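Local coordinates for hypothetical protein Rv2827c (Mycobacterium tuberculosis, PDB 1ZEL) that is of unknown function but probably binds DNA, with a winged-helix domain and kinship to the AbiEi family of antitoxins, at residues A[229-234]-A[253-258]; A[185-190]-A[235-240]; A[108-111]-A[115-118]; A[85-90]-A[102-107]; A[56-59]-A[63-66]. All coordinates share one frame; numbering follows the deposited sequence. Where two conformers were deposited one is given.

Interaction 1: residues A[229-234]-A[253-258]. With FMT (formic acid), chain H.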
# COMPACT_ATOMS: atom_id res chain seq x y z
N SER A 229 19.60 -13.31 -6.60
CA SER A 229 18.65 -13.00 -7.67
C SER A 229 18.00 -11.63 -7.55
O SER A 229 17.76 -10.97 -8.56
CB SER A 229 17.58 -14.09 -7.77
OG SER A 229 16.91 -14.24 -6.55
N ALA A 230 17.72 -11.20 -6.31
CA ALA A 230 17.15 -9.86 -6.07
C ALA A 230 18.11 -8.77 -6.50
O ALA A 230 17.69 -7.79 -7.12
CB ALA A 230 16.78 -9.69 -4.59
N TRP A 231 19.40 -8.96 -6.18
CA TRP A 231 20.45 -8.04 -6.57
C TRP A 231 20.55 -7.96 -8.08
O TRP A 231 20.64 -6.87 -8.66
CB TRP A 231 21.79 -8.51 -6.00
CG TRP A 231 21.94 -8.30 -4.53
CD1 TRP A 231 21.43 -9.08 -3.53
CD2 TRP A 231 22.68 -7.25 -3.90
NE1 TRP A 231 21.81 -8.57 -2.30
CE2 TRP A 231 22.58 -7.45 -2.50
CE3 TRP A 231 23.43 -6.16 -4.38
CZ2 TRP A 231 23.20 -6.59 -1.57
CZ3 TRP A 231 24.04 -5.30 -3.46
CH2 TRP A 231 23.91 -5.51 -2.07
N GLN A 232 20.53 -9.13 -8.73
CA GLN A 232 20.57 -9.19 -10.21
C GLN A 232 19.41 -8.43 -10.82
O GLN A 232 19.60 -7.57 -11.70
CB GLN A 232 20.58 -10.64 -10.70
CG GLN A 232 21.85 -11.39 -10.32
CD GLN A 232 21.69 -12.89 -10.46
OE1 GLN A 232 21.37 -13.56 -9.49
NE2 GLN A 232 21.88 -13.41 -11.66
N ARG A 233 18.20 -8.74 -10.35
CA ARG A 233 17.01 -8.06 -10.85
C ARG A 233 16.97 -6.57 -10.56
O ARG A 233 16.59 -5.77 -11.44
CB ARG A 233 15.74 -8.78 -10.40
CG ARG A 233 15.69 -10.19 -10.97
CD ARG A 233 14.31 -10.77 -10.90
NE ARG A 233 13.99 -11.19 -9.56
CZ ARG A 233 14.03 -12.44 -9.12
NH1 ARG A 233 14.39 -13.44 -9.91
NH2 ARG A 233 13.69 -12.69 -7.86
N ALA A 234 17.41 -6.18 -9.37
CA ALA A 234 17.40 -4.75 -9.00
C ALA A 234 18.39 -3.99 -9.85
O ALA A 234 18.12 -2.86 -10.28
CB ALA A 234 17.76 -4.58 -7.51
N LYS A 253 28.25 -5.09 -5.48
CA LYS A 253 28.26 -4.97 -4.02
C LYS A 253 27.51 -6.11 -3.30
O LYS A 253 27.37 -6.10 -2.07
CB LYS A 253 27.75 -3.60 -3.58
CG LYS A 253 28.76 -2.47 -3.85
CD LYS A 253 28.14 -1.10 -3.64
CE LYS A 253 29.15 0.05 -3.76
NZ LYS A 253 29.31 0.52 -5.19
N ARG A 254 27.06 -7.09 -4.09
CA ARG A 254 26.32 -8.25 -3.58
C ARG A 254 27.22 -9.04 -2.64
O ARG A 254 28.45 -8.93 -2.71
CB ARG A 254 25.87 -9.15 -4.74
CG ARG A 254 27.03 -9.72 -5.56
CD ARG A 254 26.58 -10.65 -6.68
NE ARG A 254 27.70 -11.30 -7.34
CZ ARG A 254 28.54 -10.71 -8.18
NH1 ARG A 254 28.42 -9.43 -8.46
NH2 ARG A 254 29.52 -11.41 -8.74
N HIS A 255 26.61 -9.84 -1.76
CA HIS A 255 27.40 -10.58 -0.79
C HIS A 255 27.96 -11.86 -1.35
O HIS A 255 29.02 -12.29 -0.92
CB HIS A 255 26.63 -10.85 0.51
CG HIS A 255 26.04 -9.62 1.13
ND1 HIS A 255 24.93 -9.66 1.95
CD2 HIS A 255 26.38 -8.31 1.03
CE1 HIS A 255 24.63 -8.44 2.34
NE2 HIS A 255 25.48 -7.60 1.78
N THR A 256 27.28 -12.48 -2.32
CA THR A 256 27.72 -13.78 -2.84
C THR A 256 28.32 -13.67 -4.23
O THR A 256 27.68 -13.18 -5.15
CB THR A 256 26.56 -14.82 -2.81
OG1 THR A 256 25.94 -14.79 -1.53
CG2 THR A 256 27.06 -16.24 -3.12
N GLU A 257 29.56 -14.15 -4.39
CA GLU A 257 30.30 -14.01 -5.65
C GLU A 257 29.67 -14.75 -6.82
O GLU A 257 29.47 -14.16 -7.88
CB GLU A 257 31.76 -14.46 -5.47
CG GLU A 257 32.64 -14.21 -6.69
N VAL A 258 29.38 -16.04 -6.63
CA VAL A 258 28.87 -16.86 -7.73
C VAL A 258 27.45 -16.49 -8.02
O VAL A 258 26.63 -16.33 -7.11
CB VAL A 258 28.97 -18.40 -7.46
CG1 VAL A 258 30.44 -18.84 -7.37
CG2 VAL A 258 28.17 -18.80 -6.21
C FMT H . 23.74 -11.66 -2.39
O1 FMT H . 24.49 -12.02 -3.31
O2 FMT H . 24.03 -10.78 -1.58
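The indole of Trp231 stands beside its own backbone N (chi1 -74°), which carries the ring off the helix to meet Arg254. That residue folds its CG back between its backbone N and carbonyl carbon (chi1 62°), and the chain runs extended along its own loop toward Glu257, while CA faces the indole. Helix 228-240 is followed by helix 244-251, and the loop after the second comes back to the start of helix 228-240, in the helical C-terminal part of the chain. Arg254 CA lies 3.6 Å from the centroid of the six-membered ring of Trp231, almost on the ring normal, a CH-pi contact over the face. Lys253 reaches the end of the indole with its backbone, its O lying 3.5 Å from Trp231 CH2. The His255 ring leans obliquely past, the two ring planes at 58°, and Trp231 CZ2 lies over one face of the imidazole. Glu220 and Leu223 of helix 216-223 also touch the tryptophan.

No direct hydrogen bond joins the two segments; a formic acid molecule, probably from the crystallisation liquor, lies between them, with O1 over a face of the Trp231 ring. Two successive backbone N-H groups hold its two oxygens, His255 N to O2 at 2.8 Å and Thr256 N to O1 at 3.0 Å, and Thr228 OG1 is a further partner. The loop also braces itself. The extended Arg254 chain brings NH2 within 2.9 Å of Glu257 O, which lies in the guanidinium plane and offers a lone pair.

Interaction 2: residues A[185-190]-A[235-240]; sequences ALLVQI and SYLLDS
Tyr236 O takes two hydrogen bonds from one residue a turn later: Ser240 N and Ser240 OG both stand 2.8 Å from it, on opposite faces of the carbonyl plane. The hydroxyl comes from above, 37° out of that plane, and lies over one face of the Tyr236 ring as well. The serine thereby doubles the last helical bond of the segment.

Within that same turn Leu237 and Leu238 make the contact. Leu237 aims its side chain at helix 183-192, and its CD1 settles between two residues one turn apart there, 4.0 Å from Leu187 CG and equally 4.0 Å from Ile190 CG1. Leu187 and Leu237 slide past each other in opposite directions. Ile190 has CG1 flanked by its own N and C (chi1 67°), bringing CG1 and CD1 forward to the methyl. Leu187 CD1 also touches Leu238 CD2, at 4.2 Å.

This is helix-on-helix packing in the helical part of the region assigned to the AbiEi antitoxin C-terminal family. The two short segments cross at 117° between their N-to-C directions, with axes 10.6 Å apart at closest, and the branched ends of leucine and isoleucine bridge that separation without any polar bond across it. Helix 207-212 lines the same core, Leu210 touching Leu187, Leu207 touching Leu237 and Val211 touching Leu238. That helix carries Asp209 of the sodium site; the sodium ion itself is about 11 Å from the Leu187 side chain. Tyr236 OH is hydrogen-bonded to Asp285 OD2.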
# COMPACT_ATOMS: atom_id res chain seq x y z
N ALA A 185 12.63 1.03 -1.53
CA ALA A 185 12.01 -0.18 -0.99
C ALA A 185 11.06 -0.79 -2.00
O ALA A 185 10.95 -2.02 -2.10
CB ALA A 185 11.33 0.09 0.35
N LEU A 186 10.39 0.06 -2.78
CA LEU A 186 9.55 -0.42 -3.86
C LEU A 186 10.37 -1.21 -4.88
O LEU A 186 10.01 -2.33 -5.24
CB LEU A 186 8.85 0.74 -4.56
CG LEU A 186 8.10 0.36 -5.83
CD1 LEU A 186 6.92 -0.60 -5.57
CD2 LEU A 186 7.66 1.63 -6.47
N LEU A 187 11.50 -0.64 -5.30
CA LEU A 187 12.29 -1.28 -6.34
C LEU A 187 12.81 -2.61 -5.80
O LEU A 187 12.80 -3.63 -6.49
CB LEU A 187 13.45 -0.38 -6.77
CG LEU A 187 14.24 -0.79 -8.02
CD1 LEU A 187 14.79 0.46 -8.75
CD2 LEU A 187 15.39 -1.76 -7.62
N VAL A 188 13.30 -2.60 -4.56
CA VAL A 188 13.81 -3.85 -3.99
C VAL A 188 12.69 -4.89 -3.84
O VAL A 188 12.90 -6.07 -4.07
CB VAL A 188 14.56 -3.62 -2.68
CG1 VAL A 188 14.92 -4.96 -2.04
CG2 VAL A 188 15.84 -2.79 -2.96
N GLN A 189 11.50 -4.43 -3.49
CA GLN A 189 10.37 -5.34 -3.35
C GLN A 189 10.10 -6.05 -4.66
O GLN A 189 10.00 -7.28 -4.71
CB GLN A 189 9.10 -4.58 -2.94
CG GLN A 189 7.89 -5.52 -2.80
CD GLN A 189 6.57 -4.81 -2.95
OE1 GLN A 189 6.43 -3.67 -2.56
NE2 GLN A 189 5.58 -5.50 -3.51
N ILE A 190 9.97 -5.28 -5.74
CA ILE A 190 9.55 -5.87 -7.00
C ILE A 190 10.70 -6.67 -7.67
O ILE A 190 10.45 -7.59 -8.45
CB ILE A 190 8.96 -4.79 -7.91
CG1 ILE A 190 10.03 -3.80 -8.34
CG2 ILE A 190 7.89 -3.98 -7.13
CD1 ILE A 190 9.51 -2.76 -9.36
N SER A 235 19.54 -4.60 -10.09
CA SER A 235 20.57 -3.97 -10.90
C SER A 235 20.14 -3.84 -12.35
O SER A 235 20.40 -2.81 -12.99
CB SER A 235 21.90 -4.72 -10.78
OG SER A 235 22.28 -4.79 -9.43
N TYR A 236 19.46 -4.87 -12.85
CA TYR A 236 18.87 -4.82 -14.19
C TYR A 236 17.77 -3.75 -14.33
O TYR A 236 17.62 -3.14 -15.39
CB TYR A 236 18.26 -6.19 -14.51
CG TYR A 236 17.67 -6.26 -15.89
CD1 TYR A 236 18.48 -6.22 -17.02
CD2 TYR A 236 16.29 -6.38 -16.07
CE1 TYR A 236 17.94 -6.29 -18.30
CE2 TYR A 236 15.74 -6.45 -17.36
CZ TYR A 236 16.57 -6.40 -18.46
OH TYR A 236 16.03 -6.48 -19.73
N LEU A 237 16.99 -3.53 -13.27
CA LEU A 237 16.03 -2.40 -13.25
C LEU A 237 16.74 -1.05 -13.37
O LEU A 237 16.31 -0.16 -14.13
CB LEU A 237 15.10 -2.47 -12.01
CG LEU A 237 14.05 -3.62 -12.03
CD1 LEU A 237 13.30 -3.68 -10.69
CD2 LEU A 237 13.04 -3.51 -13.19
N LEU A 238 17.87 -0.88 -12.69
CA LEU A 238 18.65 0.35 -12.87
C LEU A 238 19.05 0.53 -14.32
O LEU A 238 18.93 1.62 -14.86
CB LEU A 238 19.88 0.40 -11.96
CG LEU A 238 19.65 0.51 -10.45
CD1 LEU A 238 20.93 0.80 -9.70
CD2 LEU A 238 18.61 1.56 -10.12
N ASP A 239 19.53 -0.56 -14.92
CA ASP A 239 19.97 -0.59 -16.31
C ASP A 239 18.81 -0.20 -17.22
O ASP A 239 18.92 0.70 -18.05
CB ASP A 239 20.49 -2.01 -16.64
CG ASP A 239 21.29 -2.07 -17.94
OD1 ASP A 239 20.69 -1.92 -19.00
OD2 ASP A 239 22.53 -2.26 -17.88
N SER A 240 17.67 -0.87 -17.01
CA SER A 240 16.44 -0.62 -17.75
C SER A 240 15.90 0.82 -17.59
O SER A 240 15.25 1.34 -18.51
CB SER A 240 15.38 -1.64 -17.32
OG SER A 240 15.87 -2.96 -17.57

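Interaction 3: residues A[108-111]-A[115-118]; sequences SAAW and YLDR. With FMT (formic acid), chain F.
A water takes the place of a direct backbone bond between Trp111 and Leu116: it donates to Trp111 O at 2.8 Å and accepts from Leu116 N at 2.9 Å. Beside it the chain closes directly, Tyr115 N giving its hydrogen to Ala110 O at 2.8 Å. This bond runs from residue 115 back to residue 110, just past the end of helix 106-113, and the two links lie where the helix ends and the chain turns back.

Leu116 points at the helix and sets its branch on Ala110, CG lying 3.9 Å from Ala110 CB, while its CD1 reaches Trp111 CB at 4.1 Å. With CG anti to N (chi1 163°), the Trp111 indole brings CZ3 up to the returning loop. That atom lies 3.6 Å from Arg118 C, and Leu116 O sits at the edge of the ring, near its plane. At the other end of the segment Ser108 OG is hydrogen-bonded to O2 of a formic acid molecule, 2.6 Å away.

Tyr115 OH bonds to Asp213 OD2, a residue of the sodium site, and its ring touches Arg167 of the same site. Ala110 and Tyr115 both press on Leu186 of helix 183-192, Leu116 lies on Leu203 of helix 200-203, and Ser108 faces strand 124-127.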
# COMPACT_ATOMS: atom_id res chain seq x y z
N SER A 108 0.38 0.34 -4.67
CA SER A 108 -0.09 1.54 -3.97
C SER A 108 1.02 2.54 -3.76
O SER A 108 0.82 3.73 -3.97
CB SER A 108 -0.77 1.19 -2.64
OG SER A 108 -2.02 0.56 -2.92
N ALA A 109 2.17 2.06 -3.31
CA ALA A 109 3.36 2.89 -3.16
C ALA A 109 3.75 3.48 -4.51
O ALA A 109 4.03 4.68 -4.60
CB ALA A 109 4.50 2.08 -2.61
N ALA A 110 3.79 2.67 -5.57
CA ALA A 110 4.16 3.14 -6.91
C ALA A 110 3.20 4.22 -7.40
O ALA A 110 3.60 5.19 -8.09
CB ALA A 110 4.17 1.96 -7.91
N TRP A 111 1.92 4.06 -7.09
CA TRP A 111 0.89 4.98 -7.56
C TRP A 111 1.11 6.36 -6.96
O TRP A 111 1.17 7.36 -7.67
CB TRP A 111 -0.51 4.42 -7.22
CG TRP A 111 -1.64 5.41 -7.27
CD1 TRP A 111 -2.41 5.83 -6.22
CD2 TRP A 111 -2.16 6.08 -8.43
NE1 TRP A 111 -3.36 6.72 -6.65
CE2 TRP A 111 -3.23 6.89 -8.00
CE3 TRP A 111 -1.82 6.07 -9.79
CZ2 TRP A 111 -3.96 7.69 -8.86
CZ3 TRP A 111 -2.54 6.89 -10.66
CH2 TRP A 111 -3.60 7.69 -10.19
N TYR A 115 4.63 6.53 -10.34
CA TYR A 115 5.19 5.65 -11.38
C TYR A 115 4.15 4.86 -12.16
O TYR A 115 4.51 4.00 -12.97
CB TYR A 115 6.26 4.72 -10.78
CG TYR A 115 7.29 5.45 -9.93
CD1 TYR A 115 7.62 5.01 -8.65
CD2 TYR A 115 7.88 6.60 -10.39
CE1 TYR A 115 8.53 5.70 -7.88
CE2 TYR A 115 8.80 7.30 -9.61
CZ TYR A 115 9.11 6.85 -8.36
OH TYR A 115 10.00 7.53 -7.58
N LEU A 116 2.86 5.14 -11.97
CA LEU A 116 1.83 4.37 -12.64
C LEU A 116 0.88 5.24 -13.42
O LEU A 116 0.42 6.28 -12.92
CB LEU A 116 1.03 3.48 -11.66
CG LEU A 116 1.72 2.36 -10.87
CD1 LEU A 116 0.74 1.66 -9.97
CD2 LEU A 116 2.37 1.34 -11.79
N ASP A 117 0.56 4.81 -14.63
CA ASP A 117 -0.42 5.47 -15.49
C ASP A 117 -1.82 5.50 -14.88
O ASP A 117 -2.54 6.49 -15.01
CB ASP A 117 -0.45 4.76 -16.84
CG ASP A 117 0.86 4.93 -17.60
OD1 ASP A 117 1.42 6.05 -17.55
OD2 ASP A 117 1.33 3.94 -18.24
N ARG A 118 -2.21 4.41 -14.23
CA ARG A 118 -3.59 4.21 -13.79
C ARG A 118 -3.63 3.92 -12.32
O ARG A 118 -2.79 3.18 -11.82
CB ARG A 118 -4.24 3.03 -14.53
CG ARG A 118 -4.24 3.07 -16.07
CD ARG A 118 -4.67 4.43 -16.61
NE ARG A 118 -6.06 4.76 -16.31
CZ ARG A 118 -6.48 5.99 -16.05
NH1 ARG A 118 -5.62 6.99 -16.04
NH2 ARG A 118 -7.77 6.22 -15.80
C FMT F . -4.78 2.62 -4.22
O1 FMT F . -5.28 3.74 -4.41
O2 FMT F . -3.62 2.44 -3.84
O HOH W 1 1.47 7.22 -10.42

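Interaction 4: residues A[85-90]-A[102-107]. With FMT (formic acid), chain F.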
# COMPACT_ATOMS: atom_id res chain seq x y z
N ASP A 85 -12.59 6.50 -0.20
CA ASP A 85 -11.32 6.38 0.49
C ASP A 85 -11.05 4.92 0.34
O ASP A 85 -11.83 4.10 0.83
CB ASP A 85 -11.46 6.77 1.97
CG ASP A 85 -10.19 6.53 2.76
OD1 ASP A 85 -9.14 6.15 2.17
OD2 ASP A 85 -10.22 6.73 3.99
N PRO A 86 -9.99 4.57 -0.42
CA PRO A 86 -9.70 3.16 -0.66
C PRO A 86 -8.94 2.49 0.47
O PRO A 86 -8.77 1.29 0.42
CB PRO A 86 -8.83 3.18 -1.91
CG PRO A 86 -8.13 4.50 -1.84
CD PRO A 86 -9.10 5.46 -1.19
N TYR A 87 -8.51 3.26 1.47
CA TYR A 87 -7.68 2.71 2.52
C TYR A 87 -8.41 2.55 3.83
O TYR A 87 -7.78 2.30 4.85
CB TYR A 87 -6.42 3.57 2.71
CG TYR A 87 -5.55 3.69 1.45
CD1 TYR A 87 -5.23 2.57 0.68
CD2 TYR A 87 -5.05 4.91 1.05
CE1 TYR A 87 -4.45 2.67 -0.47
CE2 TYR A 87 -4.25 5.02 -0.10
CZ TYR A 87 -3.96 3.90 -0.85
OH TYR A 87 -3.16 4.02 -1.97
N LEU A 88 -9.73 2.64 3.82
CA LEU A 88 -10.47 2.54 5.07
C LEU A 88 -10.24 1.22 5.83
O LEU A 88 -10.17 1.23 7.05
CB LEU A 88 -11.98 2.83 4.88
CG LEU A 88 -12.45 4.25 5.12
CD1 LEU A 88 -13.94 4.42 4.78
CD2 LEU A 88 -12.15 4.72 6.57
N PRO A 89 -10.10 0.08 5.11
CA PRO A 89 -9.68 -1.13 5.83
C PRO A 89 -8.40 -0.97 6.68
O PRO A 89 -8.33 -1.49 7.80
CB PRO A 89 -9.46 -2.16 4.71
CG PRO A 89 -10.37 -1.68 3.57
CD PRO A 89 -10.38 -0.19 3.67
N LEU A 90 -7.40 -0.28 6.15
CA LEU A 90 -6.15 -0.07 6.88
C LEU A 90 -6.30 0.95 8.00
O LEU A 90 -5.74 0.79 9.09
CB LEU A 90 -5.03 0.33 5.93
CG LEU A 90 -4.61 -0.80 4.98
CD1 LEU A 90 -3.62 -0.27 3.96
CD2 LEU A 90 -4.00 -1.98 5.76
N PHE A 102 2.18 -1.62 9.36
CA PHE A 102 2.18 -1.90 7.93
C PHE A 102 2.68 -0.68 7.21
O PHE A 102 2.65 0.44 7.75
CB PHE A 102 0.77 -2.27 7.39
CG PHE A 102 -0.27 -1.17 7.59
CD1 PHE A 102 -0.37 -0.12 6.69
CD2 PHE A 102 -1.15 -1.21 8.67
CE1 PHE A 102 -1.30 0.91 6.88
CE2 PHE A 102 -2.11 -0.19 8.86
CZ PHE A 102 -2.16 0.87 7.96
N MET A 103 3.10 -0.90 5.97
CA MET A 103 3.33 0.18 5.04
C MET A 103 2.67 -0.16 3.71
O MET A 103 2.74 -1.31 3.29
CB MET A 103 4.84 0.40 4.85
CG MET A 103 5.55 0.69 6.15
SD MET A 103 7.33 0.98 6.02
CE MET A 103 7.36 2.62 5.33
N LEU A 104 2.05 0.82 3.06
CA LEU A 104 1.59 0.64 1.69
C LEU A 104 2.77 0.20 0.84
O LEU A 104 3.89 0.73 1.00
CB LEU A 104 0.98 1.94 1.15
CG LEU A 104 -0.35 2.38 1.76
CD1 LEU A 104 -0.79 3.75 1.22
CD2 LEU A 104 -1.43 1.33 1.54
N ALA A 105 2.56 -0.79 -0.02
CA ALA A 105 3.65 -1.35 -0.82
C ALA A 105 3.27 -1.47 -2.28
O ALA A 105 2.22 -0.97 -2.69
CB ALA A 105 4.11 -2.72 -0.26
N GLY A 106 4.12 -2.13 -3.05
CA GLY A 106 3.80 -2.52 -4.43
C GLY A 106 3.10 -1.42 -5.20
O GLY A 106 3.56 -0.29 -5.18
N ALA A 107 1.97 -1.76 -5.82
CA ALA A 107 1.22 -0.84 -6.66
C ALA A 107 0.71 0.43 -5.96
O ALA A 107 0.65 1.50 -6.59
CB ALA A 107 0.05 -1.56 -7.33
C FMT F . -4.78 2.62 -4.22
O1 FMT F . -5.28 3.74 -4.41
O2 FMT F . -3.62 2.44 -3.84
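The ring of Tyr87 is sandwiched: Pro86 CG sits over the centre of one face and Leu104 CD1 over the opposite face, 4.1 Å from the centroid and off toward the rim. At the ring edge, near its plane, O2 of a formic acid molecule lies a very short 2.5 Å from Tyr87 OH, a bond whose exact length is doubtful; the hydroxyl also bonds to His112 NE2. The Phe102 ring takes Leu90 CD2 squarely over its face, 3.9 Å from the centroid in a CH-pi contact. Helix 88-96 thus packs on strand 103-104, which pairs with strand 124-127.

Leu90 grips the phenylalanine with more than a methyl: its CB comes 3.6 Å from Phe102 CZ, and its CD1 meets Leu104 CD2 at 3.6 Å. A first torsion of 60° keeps CG of Phe102 close to both its N and its C and holds one ring face under the leucine. Ile126 touches both Leu90 and Phe102, so the sheet underlies the same apolar cluster. With Tyr87 at the N-cap position, an Asx turn precedes the helix: Asp85 OD1 accepts from Tyr87 N at 3.0 Å, the N-H coming from above the carboxylate plane.

Interaction 5: residues A[56-59]-A[63-66]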
# COMPACT_ATOMS: atom_id res chain seq x y z
N ARG A 56 -26.49 -1.80 15.46
CA ARG A 56 -27.24 -2.66 14.54
C ARG A 56 -28.26 -1.81 13.80
O ARG A 56 -28.40 -1.90 12.57
CB ARG A 56 -27.97 -3.74 15.35
CG ARG A 56 -28.19 -5.07 14.67
CD ARG A 56 -27.95 -6.23 15.67
NE ARG A 56 -28.71 -6.07 16.92
CZ ARG A 56 -28.25 -6.37 18.13
NH1 ARG A 56 -27.02 -6.86 18.27
NH2 ARG A 56 -29.02 -6.18 19.20
N GLU A 57 -29.01 -1.01 14.56
CA GLU A 57 -30.00 -0.12 13.95
C GLU A 57 -29.36 0.96 13.08
O GLU A 57 -29.84 1.25 11.99
CB GLU A 57 -30.90 0.53 15.00
CG GLU A 57 -32.02 1.38 14.38
CD GLU A 57 -32.99 1.88 15.42
OE1 GLU A 57 -32.99 1.28 16.50
OE2 GLU A 57 -33.73 2.87 15.17
N LEU A 58 -28.28 1.55 13.57
CA LEU A 58 -27.59 2.58 12.79
C LEU A 58 -27.02 2.02 11.49
O LEU A 58 -26.96 2.73 10.45
CB LEU A 58 -26.51 3.25 13.67
CG LEU A 58 -27.04 4.25 14.70
CD1 LEU A 58 -25.92 4.71 15.67
CD2 LEU A 58 -27.72 5.49 14.04
N ARG A 59 -26.61 0.75 11.55
CA ARG A 59 -26.15 -0.02 10.40
C ARG A 59 -27.33 -0.24 9.43
O ARG A 59 -27.23 -0.01 8.22
CB ARG A 59 -25.64 -1.38 10.89
CG ARG A 59 -24.28 -1.82 10.38
CD ARG A 59 -24.14 -3.35 10.35
NE ARG A 59 -24.41 -4.03 11.62
CZ ARG A 59 -23.53 -4.15 12.62
NH1 ARG A 59 -23.87 -4.80 13.73
NH2 ARG A 59 -22.32 -3.61 12.50
N TRP A 63 -26.25 4.67 8.53
CA TRP A 63 -25.33 5.69 9.04
C TRP A 63 -23.94 5.14 9.34
O TRP A 63 -22.96 5.86 9.23
CB TRP A 63 -25.92 6.37 10.30
CG TRP A 63 -27.06 7.32 9.98
CD1 TRP A 63 -28.41 7.11 10.21
CD2 TRP A 63 -26.94 8.59 9.34
NE1 TRP A 63 -29.13 8.22 9.77
CE2 TRP A 63 -28.25 9.13 9.23
CE3 TRP A 63 -25.84 9.33 8.85
CZ2 TRP A 63 -28.49 10.38 8.63
CZ3 TRP A 63 -26.08 10.58 8.25
CH2 TRP A 63 -27.41 11.09 8.14
N LEU A 64 -23.88 3.88 9.79
CA LEU A 64 -22.62 3.20 10.08
C LEU A 64 -22.49 2.01 9.13
O LEU A 64 -23.46 1.27 8.93
CB LEU A 64 -22.63 2.68 11.55
CG LEU A 64 -22.64 3.74 12.66
CD1 LEU A 64 -22.60 3.05 14.04
CD2 LEU A 64 -21.48 4.78 12.52
N VAL A 65 -21.30 1.83 8.56
CA VAL A 65 -21.02 0.67 7.71
C VAL A 65 -19.85 -0.07 8.34
O VAL A 65 -18.80 0.54 8.64
CB VAL A 65 -20.69 1.08 6.28
CG1 VAL A 65 -20.17 -0.12 5.46
CG2 VAL A 65 -21.93 1.69 5.59
N GLN A 66 -20.06 -1.36 8.59
CA GLN A 66 -19.06 -2.16 9.28
C GLN A 66 -17.76 -2.21 8.48
O GLN A 66 -17.76 -2.45 7.26
CB GLN A 66 -19.58 -3.58 9.56
CG GLN A 66 -18.74 -4.32 10.57
CD GLN A 66 -19.37 -5.63 10.99
OE1 GLN A 66 -20.59 -5.72 11.16
NE2 GLN A 66 -18.55 -6.65 11.18
O HOH W 2 -24.95 0.47 6.80
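Leu58 O accepts twice from the segment that follows its helix: Trp63 N donates at 2.8 Å, and Leu64 N adds a weak second bond at 3.4 Å. The next carbonyl, Arg59 O, turns to water instead. One water donates at 2.7 Å both to Arg59 O and to Leu64 O, bridging a helix carbonyl and a strand carbonyl. Leu64 O is approached a second time by Arg59 CA, 3.3 Å away, in a CA-H...O contact close to straight (167° at H).

Helix 51-61 leading into strand 64-66 is consistent with the third, usually recognition, helix of a winged-helix domain running into the first wing strand; the sheet order 33-34, 72-75, 64-66 agrees.

Beneath the polar seam Leu58 CB rests 3.9 Å from Leu64 CD1, and Leu58 CD2 lies 4.2 Å from Trp63 CD1, oblique to the indole. In one of its two conformers Arg59 has NH2 3.0 Å from Gln66 OE1, which lies over one face of the guanidinium, at an angle too poor for a hydrogen bond. Trp63 NE1 is satisfied by Arg13 O. The backbone of Trp63 pairs with Ile76 and that of Val65 with Ala74.

Overall arrangement
From the N terminus, interaction 5 comes first, closing the short turn between helix 51-61 and strand 64-66 in the winged-helix part. Interaction 4 then closes the loop from helix 88-96 to strand 103-104, and interaction 3 the tight turn after helix 106-113; the two follow in series, share that helix and touch the same formic acid. Interaction 2 spans the longest loop, from helix 183-192 to helix 228-240, and its Leu186 and Gln189 reach back to interactions 3 and 4. Interaction 1 crosses it along the chain; both use helix 228-240, and Ala234 packs on Leu187. Interactions 1 and 5 lie on opposite sides of the chain's centre, their centres about 52 Å apart.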